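Long-range contacts in nucleoporin NUP170 (PDB 5HAX), which probably serves as a scaffold nucleoporin in the symmetric core of the nuclear pore, where its N-terminal domain binds Nup53: residues Ile114-Val120 with His133-Thr139; Pro121-Phe127 with Ile200-Gln204; Leu145-Ser149 with Leu160-Thr165. The contacts are given in a common frame with arbitrary orientation. Numbering follows the deposited sequence.

How the contacts relate
Running from the N terminus, the chain lays down strand 114-120, passes through the loop holding 121-127 and returns as strand 133-139. Contact 1 closes this first turn as an antiparallel pair. Contact 2 starts within that turn but finds its partner at 200-204, so it crosses contact 1. Contact 3 closes a later hairpin, 142-151 with 159-170; it follows contact 1 in series and falls entirely within the span of contact 2. Contacts 1 and 3 complete one four-stranded propeller blade, meeting where Leu-135 N approaches Leu-146 O at 2.8 Å. Contact 2 ties that blade to the next, Tyr-202 touching both Val-134 and Leu-145.

Contact 1 (Ile114-Val120 with His133-Thr139); sequences ITAVALV and HVLVVAT
Two extended strands, 114-120 and 133-139, run antiparallel at 160° with their axes 4.5 Å apart. His-133 (chi1 m, chi2 90°) presents one ring face to Leu-119, whose CD2 lies 4.1 Å from the ring centroid in a CH-pi contact; its NE2 bonds to Glu-80. Val-134 forms a hydrogen-bonded pair with Val-120 (Val-134 N to Val-120 O 2.7 Å, Val-120 N to Val-134 O 2.9 Å). Leu-135 (t, p) faces Leu-119 in a non-hydrogen-bonded pair and reaches Val-117, CD1 to CG1 3.8 Å. Val-136 pairs with Ala-118 (Val-136 N to Ala-118 O 2.9 Å, Ala-118 N to Val-136 O 3.0 Å), and Val-137 lies opposite Val-117. At Ala-138 the register slips by one: its O accepts Thr-115 N at 2.8 Å and, weakly, Ala-116 N at 3.3 Å, while Ala-138 N bonds to Ala-116 O at 2.9 Å. This is a classic beta bulge, with Thr-115 at phi/psi -115/-15°. Thr-139 pairs with Ile-114, and a water links Thr-139 O (3.0 Å) to Thr-115 OG1 (2.6 Å), which also bonds to Val-176. Beta-branched valines suit the extended backbone, small alanines admit Ile-179 of the next blade, and Val-117, Leu-119 and Leu-135 meet Phe-78 of the preceding one. The chemistry implies strands held by backbone hydrogen bonds along their shared edge, their largely apolar faces left to pack against neighbouring blades.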
loop_
_atom_site.group_PDB
_atom_site.type_symbol
_atom_site.label_atom_id
_atom_site.label_comp_id
_atom_site.label_asym_id
_atom_site.label_seq_id
_atom_site.Cartn_x
_atom_site.Cartn_y
_atom_site.Cartn_z
ATOM N N ILE A 114 16.035 -21.350 18.031
ATOM C CA ILE A 114 15.652 -20.065 17.454
ATOM C C ILE A 114 14.252 -19.709 17.936
ATOM O O ILE A 114 13.326 -20.525 17.848
ATOM C CB ILE A 114 15.711 -20.121 15.917
ATOM C CG1 ILE A 114 17.163 -20.262 15.451
ATOM C CG2 ILE A 114 15.089 -18.865 15.302
ATOM C CD1 ILE A 114 17.301 -20.630 13.988
ATOM N N THR A 115 14.091 -18.479 18.430
ATOM C CA THR A 115 12.816 -18.004 18.948
ATOM C C THR A 115 12.210 -16.867 18.137
ATOM O O THR A 115 11.019 -16.584 18.300
ATOM C CB THR A 115 12.976 -17.541 20.405
ATOM O OG1 THR A 115 14.013 -16.558 20.492
ATOM C CG2 THR A 115 13.321 -18.724 21.308
ATOM N N ALA A 116 12.984 -16.215 17.274
ATOM C CA ALA A 116 12.462 -15.144 16.438
ATOM C C ALA A 116 13.426 -14.897 15.288
ATOM O O ALA A 116 14.639 -15.076 15.429
ATOM C CB ALA A 116 12.252 -13.854 17.240
ATOM N N VAL A 117 12.865 -14.488 14.150
ATOM C CA VAL A 117 13.630 -14.157 12.951
ATOM C C VAL A 117 12.952 -12.971 12.273
ATOM O O VAL A 117 11.721 -12.891 12.233
ATOM C CB VAL A 117 13.722 -15.357 11.981
ATOM C CG1 VAL A 117 14.492 -14.976 10.721
ATOM C CG2 VAL A 117 14.370 -16.554 12.664
ATOM N N ALA A 118 13.755 -12.055 11.730
ATOM C CA ALA A 118 13.210 -10.885 11.056
ATOM C C ALA A 118 14.199 -10.365 10.022
ATOM O O ALA A 118 15.409 -10.579 10.123
ATOM C CB ALA A 118 12.862 -9.775 12.052
ATOM N N LEU A 119 13.656 -9.667 9.026
ATOM C CA LEU A 119 14.425 -9.047 7.953
ATOM C C LEU A 119 14.214 -7.542 8.030
ATOM O O LEU A 119 13.091 -7.063 7.836
ATOM C CB LEU A 119 13.985 -9.589 6.591
ATOM C CG LEU A 119 14.805 -9.159 5.374
ATOM C CD1 LEU A 119 16.183 -9.798 5.413
ATOM C CD2 LEU A 119 14.074 -9.518 4.087
ATOM N N VAL A 120 15.285 -6.801 8.302
ATOM C CA VAL A 120 15.184 -5.363 8.555
ATOM C C VAL A 120 16.120 -4.623 7.610
ATOM O O VAL A 120 17.015 -5.225 6.999
ATOM C CB VAL A 120 15.518 -5.019 10.025
ATOM C CG1 VAL A 120 14.523 -5.690 10.970
ATOM C CG2 VAL A 120 16.950 -5.428 10.359
ATOM N N HIS A 133 19.547 -5.827 3.082
ATOM C CA HIS A 133 18.823 -6.074 4.321
ATOM C C HIS A 133 19.776 -6.644 5.362
ATOM O O HIS A 133 20.917 -7.007 5.063
ATOM C CB HIS A 133 17.656 -7.047 4.112
ATOM C CG HIS A 133 16.617 -6.561 3.149
ATOM N ND1 HIS A 133 16.679 -6.816 1.797
ATOM C CD2 HIS A 133 15.481 -5.852 3.347
ATOM C CE1 HIS A 133 15.630 -6.277 1.202
ATOM N NE2 HIS A 133 14.887 -5.686 2.120
ATOM N N VAL A 134 19.285 -6.717 6.596
ATOM C CA VAL A 134 19.952 -7.425 7.682
ATOM C C VAL A 134 18.995 -8.489 8.195
ATOM O O VAL A 134 17.812 -8.208 8.428
ATOM C CB VAL A 134 20.371 -6.474 8.820
ATOM C CG1 VAL A 134 20.891 -7.265 10.024
ATOM C CG2 VAL A 134 21.426 -5.499 8.331
ATOM N N LEU A 135 19.506 -9.703 8.365
ATOM C CA LEU A 135 18.741 -10.815 8.911
ATOM C C LEU A 135 19.067 -10.943 10.394
ATOM O O LEU A 135 20.221 -11.189 10.758
ATOM C CB LEU A 135 19.069 -12.108 8.166
ATOM C CG LEU A 135 18.325 -13.373 8.596
ATOM C CD1 LEU A 135 16.848 -13.281 8.261
ATOM C CD2 LEU A 135 18.947 -14.589 7.934
ATOM N N VAL A 136 18.057 -10.763 11.242
ATOM C CA VAL A 136 18.209 -10.874 12.690
ATOM C C VAL A 136 17.678 -12.237 13.112
ATOM O O VAL A 136 16.518 -12.568 12.842
ATOM C CB VAL A 136 17.465 -9.747 13.425
ATOM C CG1 VAL A 136 17.789 -9.788 14.914
ATOM C CG2 VAL A 136 17.818 -8.391 12.836
ATOM N N VAL A 137 18.522 -13.023 13.778
ATOM C CA VAL A 137 18.172 -14.362 14.244
ATOM C C VAL A 137 18.350 -14.376 15.757
ATOM O O VAL A 137 19.476 -14.255 16.257
ATOM C CB VAL A 137 19.029 -15.447 13.581
ATOM C CG1 VAL A 137 18.657 -16.824 14.117
ATOM C CG2 VAL A 137 18.872 -15.400 12.067
ATOM N N ALA A 138 17.247 -14.540 16.483
ATOM C CA ALA A 138 17.259 -14.572 17.940
ATOM C C ALA A 138 17.094 -16.006 18.426
ATOM O O ALA A 138 16.181 -16.714 17.986
ATOM C CB ALA A 138 16.146 -13.692 18.511
ATOM N N THR A 139 17.976 -16.427 19.329
ATOM C CA THR A 139 17.890 -17.724 19.986
ATOM C C THR A 139 17.696 -17.517 21.485
ATOM O O THR A 139 17.626 -16.388 21.977
ATOM C CB THR A 139 19.142 -18.570 19.724
ATOM O OG1 THR A 139 20.247 -18.044 20.473
ATOM C CG2 THR A 139 19.490 -18.589 18.240
HETATM O O HOH W 1 14.828 -15.729 22.820
#

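Contact 2 (Pro121-Phe127 with Ile200-Gln204); sequences PPKPGVF and IFYQQ
Lys-123 lays its methylenes across one face of the Tyr-202 ring, CD standing 3.5 Å from the ring centroid and 16° off its normal, a CH-pi contact. With chi1 m, the chain is extended at chi2 and chi3 (both t) and bends at chi4 (m), so that its charged end runs past the ring: NZ donates to a water at 2.8 Å, which in turn donates to Ile-200 O at 2.6 Å. A long aliphatic stem with a polar tip suits this partly exposed place. Tyr-202, the last residue of strand 198-202, takes chi1 p and chi2 90° and sends its hydroxyl to the irregular loop 121-127. There Tyr-202 OH accepts Lys-123 N at 2.8 Å and donates to a second water at 2.7 Å, itself donating to Pro-121 O at 2.7 Å. Pro-121 and Pro-122 hold extended phi/psi of -68/157° and -85/159°. The two segments belong to adjacent blades of the beta-propeller: the loop joins the first two strands of one blade, and Tyr-202 ends the third strand of the next, resting also on Val-134 and Leu-145. Gly-125, at phi/psi 65/16°, takes a positive phi that other residues adopt less readily and turns the loop back. Val-126 (t) then sets CG1 3.8 Å from Tyr-202 CE1 at the ring edge, its CA 5.5 Å from Gln-204 CA. Phe-127 (chi1 m) brings CE2 within 3.4 Å of Tyr-202 CE1; the rings meet rim to rim, centroids 5.7 Å apart and planes at 40°. Apolar side chains of the Nup53 chain pack on Phe-127 and Gln-204.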
loop_
_atom_site.group_PDB
_atom_site.type_symbol
_atom_site.label_atom_id
_atom_site.label_comp_id
_atom_site.label_asym_id
_atom_site.label_seq_id
_atom_site.Cartn_x
_atom_site.Cartn_y
_atom_site.Cartn_z
ATOM N N PRO A 121 15.934 -3.312 7.463
ATOM C CA PRO A 121 16.883 -2.508 6.682
ATOM C C PRO A 121 18.227 -2.415 7.381
ATOM O O PRO A 121 18.315 -2.590 8.605
ATOM C CB PRO A 121 16.203 -1.130 6.602
ATOM C CG PRO A 121 14.765 -1.390 6.873
ATOM C CD PRO A 121 14.739 -2.538 7.835
ATOM N N PRO A 122 19.299 -2.139 6.641
ATOM C CA PRO A 122 20.615 -1.980 7.266
ATOM C C PRO A 122 20.833 -0.564 7.779
ATOM O O PRO A 122 20.176 0.390 7.360
ATOM C CB PRO A 122 21.582 -2.302 6.122
ATOM C CG PRO A 122 20.852 -1.843 4.903
ATOM C CD PRO A 122 19.378 -2.066 5.171
ATOM N N LYS A 123 21.773 -0.446 8.709
ATOM C CA LYS A 123 22.192 0.872 9.171
ATOM C C LYS A 123 23.038 1.534 8.085
ATOM O O LYS A 123 24.016 0.936 7.623
ATOM C CB LYS A 123 22.980 0.764 10.476
ATOM C CG LYS A 123 22.123 0.461 11.705
ATOM C CD LYS A 123 22.972 0.328 12.968
ATOM C CE LYS A 123 22.131 -0.045 14.186
ATOM N NZ LYS A 123 21.231 1.056 14.633
ATOM N N PRO A 124 22.690 2.743 7.636
ATOM C CA PRO A 124 23.462 3.378 6.560
ATOM C C PRO A 124 24.927 3.563 6.926
ATOM O O PRO A 124 25.293 3.687 8.097
ATOM C CB PRO A 124 22.765 4.731 6.377
ATOM C CG PRO A 124 21.377 4.499 6.838
ATOM C CD PRO A 124 21.480 3.516 7.966
ATOM N N GLY A 125 25.769 3.584 5.894
ATOM C CA GLY A 125 27.188 3.816 6.085
ATOM C C GLY A 125 27.902 2.736 6.861
ATOM O O GLY A 125 29.015 2.965 7.341
ATOM N N VAL A 126 27.291 1.563 7.004
ATOM C CA VAL A 126 27.892 0.428 7.698
ATOM C C VAL A 126 28.354 -0.637 6.711
ATOM O O VAL A 126 29.503 -1.079 6.752
ATOM C CB VAL A 126 26.908 -0.172 8.726
ATOM C CG1 VAL A 126 27.530 -1.382 9.421
ATOM C CG2 VAL A 126 26.487 0.876 9.744
ATOM N N PHE A 127 27.464 -1.063 5.822
ATOM C CA PHE A 127 27.714 -2.174 4.921
ATOM C C PHE A 127 27.912 -1.684 3.492
ATOM O O PHE A 127 27.583 -0.546 3.144
ATOM C CB PHE A 127 26.557 -3.177 4.963
ATOM C CG PHE A 127 26.342 -3.798 6.315
ATOM C CD1 PHE A 127 27.216 -4.756 6.802
ATOM C CD2 PHE A 127 25.259 -3.430 7.093
ATOM C CE1 PHE A 127 27.015 -5.329 8.043
ATOM C CE2 PHE A 127 25.053 -4.001 8.334
ATOM C CZ PHE A 127 25.934 -4.951 8.809
ATOM N N ILE A 200 19.344 -3.241 19.680
ATOM C CA ILE A 200 20.661 -3.727 19.287
ATOM C C ILE A 200 21.354 -2.625 18.499
ATOM O O ILE A 200 20.812 -2.123 17.506
ATOM C CB ILE A 200 20.565 -5.022 18.462
ATOM C CG1 ILE A 200 20.038 -6.158 19.344
ATOM C CG2 ILE A 200 21.938 -5.378 17.869
ATOM C CD1 ILE A 200 20.078 -7.524 18.697
ATOM N N PHE A 201 22.545 -2.247 18.948
ATOM C CA PHE A 201 23.412 -1.323 18.235
ATOM C C PHE A 201 24.517 -2.103 17.537
ATOM O O PHE A 201 24.961 -3.147 18.021
ATOM C CB PHE A 201 24.035 -0.301 19.188
ATOM C CG PHE A 201 23.033 0.486 19.977
ATOM C CD1 PHE A 201 22.449 1.623 19.445
ATOM C CD2 PHE A 201 22.682 0.096 21.257
ATOM C CE1 PHE A 201 21.529 2.352 20.173
ATOM C CE2 PHE A 201 21.766 0.819 21.988
ATOM C CZ PHE A 201 21.187 1.950 21.448
ATOM N N TYR A 202 24.962 -1.591 16.393
ATOM C CA TYR A 202 26.128 -2.168 15.744
ATOM C C TYR A 202 26.802 -1.115 14.878
ATOM O O TYR A 202 26.157 -0.189 14.378
ATOM C CB TYR A 202 25.769 -3.412 14.917
ATOM C CG TYR A 202 24.848 -3.176 13.738
ATOM C CD1 TYR A 202 25.360 -2.876 12.483
ATOM C CD2 TYR A 202 23.470 -3.284 13.875
ATOM C CE1 TYR A 202 24.524 -2.673 11.400
ATOM C CE2 TYR A 202 22.627 -3.083 12.798
ATOM C CZ TYR A 202 23.159 -2.779 11.563
ATOM O OH TYR A 202 22.324 -2.577 10.490
ATOM N N GLN A 203 28.115 -1.269 14.719
ATOM C CA GLN A 203 28.933 -0.320 13.982
ATOM C C GLN A 203 30.033 -1.079 13.255
ATOM O O GLN A 203 30.352 -2.224 13.586
ATOM C CB GLN A 203 29.539 0.738 14.910
ATOM C CG GLN A 203 30.434 0.160 15.996
ATOM C CD GLN A 203 30.899 1.209 16.985
ATOM O OE1 GLN A 203 30.737 2.408 16.758
ATOM N NE2 GLN A 203 31.478 0.761 18.094
ATOM N N GLN A 204 30.621 -0.411 12.259
ATOM C CA GLN A 204 31.627 -1.057 11.423
ATOM C C GLN A 204 32.951 -1.223 12.160
ATOM O O GLN A 204 33.590 -2.276 12.066
ATOM C CB GLN A 204 31.829 -0.254 10.137
ATOM C CG GLN A 204 32.298 1.177 10.358
ATOM C CD GLN A 204 32.388 1.966 9.067
ATOM O OE1 GLN A 204 31.482 1.921 8.236
ATOM N NE2 GLN A 204 33.489 2.688 8.888
HETATM O O HOH W 2 19.719 -2.758 10.946
HETATM O O HOH W 3 19.519 -0.053 16.609
#

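Contact 3 (Leu145-Ser149 with Leu160-Thr165); sequences LLGVS and LTLYST
Thr-165 OG1 (chi1 p) donates to Leu-145 O at 2.7 Å, a side-chain bond placed beside the regular backbone pairing; a water accepting from Thr-165 N at 3.2 Å also reaches Leu-145 O, weakly, at 3.3 Å. Next come the two hydrogen-bonded antiparallel pairs. Gly-147 N to Tyr-163 O and Tyr-163 N to Gly-147 O are both 2.8 Å; Ser-149 N to Thr-161 O is 3.1 Å and Thr-161 N to Ser-149 O 3.2 Å. Between them Val-148 faces Leu-162 in a non-hydrogen-bonded pair, CA to CA 4.9 Å. The strand axes approach to 4.5 Å at 145°. Glycine suits position 147 because a side chain there would crowd Tyr-163 CB. On that face Ser-149 CB lies 3.9 Å from Tyr-163 CE2 (chi1 m), while Ser-149 OG bonds to Thr-130. On the other, Val-148 (t) packs CG2 on Leu-162 CD2 at 3.9 Å and CG1 on Leu-160 CG at 4.0 Å. This hairpin forms the outer half of a propeller blade: strand 133-139 flanks 142-151, strand 105-107 meets Leu-146, Leu-160 and Leu-162, and a parallel Nup53 strand pairs with Leu-162 and Tyr-163, extending the sheet.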
loop_
_atom_site.group_PDB
_atom_site.type_symbol
_atom_site.label_atom_id
_atom_site.label_comp_id
_atom_site.label_asym_id
_atom_site.label_seq_id
_atom_site.Cartn_x
_atom_site.Cartn_y
_atom_site.Cartn_z
ATOM N N LEU A 145 23.271 -11.229 13.824
ATOM C CA LEU A 145 23.028 -10.405 12.647
ATOM C C LEU A 145 23.749 -11.005 11.449
ATOM O O LEU A 145 24.931 -11.353 11.541
ATOM C CB LEU A 145 23.505 -8.970 12.870
ATOM C CG LEU A 145 22.963 -8.239 14.097
ATOM C CD1 LEU A 145 23.524 -6.826 14.140
ATOM C CD2 LEU A 145 21.441 -8.221 14.095
ATOM N N LEU A 146 23.037 -11.120 10.328
ATOM C CA LEU A 146 23.612 -11.580 9.073
ATOM C C LEU A 146 23.313 -10.567 7.980
ATOM O O LEU A 146 22.193 -10.058 7.879
ATOM C CB LEU A 146 23.060 -12.950 8.663
ATOM C CG LEU A 146 23.392 -14.136 9.568
ATOM C CD1 LEU A 146 22.761 -15.406 9.020
ATOM C CD2 LEU A 146 24.894 -14.308 9.713
ATOM N N GLY A 147 24.325 -10.275 7.168
ATOM C CA GLY A 147 24.108 -9.448 5.999
ATOM C C GLY A 147 23.338 -10.201 4.930
ATOM O O GLY A 147 23.484 -11.410 4.759
ATOM N N VAL A 148 22.496 -9.469 4.204
ATOM C CA VAL A 148 21.646 -10.045 3.171
ATOM C C VAL A 148 21.738 -9.187 1.919
ATOM O O VAL A 148 21.750 -7.952 1.996
ATOM C CB VAL A 148 20.178 -10.157 3.634
ATOM C CG1 VAL A 148 19.312 -10.743 2.523
ATOM C CG2 VAL A 148 20.082 -11.001 4.893
ATOM N N SER A 149 21.798 -9.848 0.766
ATOM C CA SER A 149 21.728 -9.195 -0.538
ATOM C C SER A 149 20.600 -9.855 -1.318
ATOM O O SER A 149 20.728 -11.009 -1.740
ATOM C CB SER A 149 23.056 -9.308 -1.290
ATOM O OG SER A 149 23.025 -8.546 -2.484
ATOM N N LEU A 160 18.884 -14.414 -3.098
ATOM C CA LEU A 160 19.250 -14.156 -1.710
ATOM C C LEU A 160 20.573 -14.842 -1.389
ATOM O O LEU A 160 20.694 -16.064 -1.527
ATOM C CB LEU A 160 18.147 -14.641 -0.769
ATOM C CG LEU A 160 18.177 -14.060 0.644
ATOM C CD1 LEU A 160 16.770 -13.989 1.207
ATOM C CD2 LEU A 160 19.075 -14.885 1.553
ATOM N N THR A 161 21.554 -14.050 -0.955
ATOM C CA THR A 161 22.846 -14.545 -0.501
ATOM C C THR A 161 23.158 -13.936 0.859
ATOM O O THR A 161 22.858 -12.764 1.105
ATOM C CB THR A 161 23.962 -14.205 -1.497
ATOM O OG1 THR A 161 24.013 -12.787 -1.698
ATOM C CG2 THR A 161 23.718 -14.896 -2.831
ATOM N N LEU A 162 23.768 -14.732 1.733
ATOM C CA LEU A 162 23.992 -14.360 3.122
ATOM C C LEU A 162 25.463 -14.053 3.370
ATOM O O LEU A 162 26.353 -14.666 2.774
ATOM C CB LEU A 162 23.527 -15.477 4.059
ATOM C CG LEU A 162 22.051 -15.856 3.921
ATOM C CD1 LEU A 162 21.748 -17.127 4.695
ATOM C CD2 LEU A 162 21.161 -14.715 4.389
ATOM N N TYR A 163 25.706 -13.095 4.266
ATOM C CA TYR A 163 27.046 -12.663 4.638
ATOM C C TYR A 163 27.200 -12.714 6.149
ATOM O O TYR A 163 26.310 -12.277 6.885
ATOM C CB TYR A 163 27.334 -11.235 4.156
ATOM C CG TYR A 163 27.302 -11.058 2.657
ATOM C CD1 TYR A 163 28.474 -10.874 1.937
ATOM C CD2 TYR A 163 26.102 -11.063 1.962
ATOM C CE1 TYR A 163 28.453 -10.709 0.566
ATOM C CE2 TYR A 163 26.069 -10.898 0.591
ATOM C CZ TYR A 163 27.247 -10.720 -0.102
ATOM O OH TYR A 163 27.219 -10.556 -1.468
ATOM N N SER A 164 28.333 -13.240 6.608
ATOM C CA SER A 164 28.660 -13.178 8.022
ATOM C C SER A 164 29.084 -11.759 8.395
ATOM O O SER A 164 29.451 -10.946 7.542
ATOM C CB SER A 164 29.766 -14.172 8.365
ATOM O OG SER A 164 30.943 -13.909 7.623
ATOM N N THR A 165 29.021 -11.464 9.695
ATOM C CA THR A 165 29.259 -10.109 10.188
ATOM C C THR A 165 30.107 -10.039 11.445
ATOM O O THR A 165 30.599 -8.950 11.762
ATOM C CB THR A 165 27.926 -9.403 10.473
ATOM O OG1 THR A 165 27.280 -10.030 11.590
ATOM C CG2 THR A 165 27.009 -9.453 9.261
HETATM O O HOH W 4 27.479 -13.455 11.701
#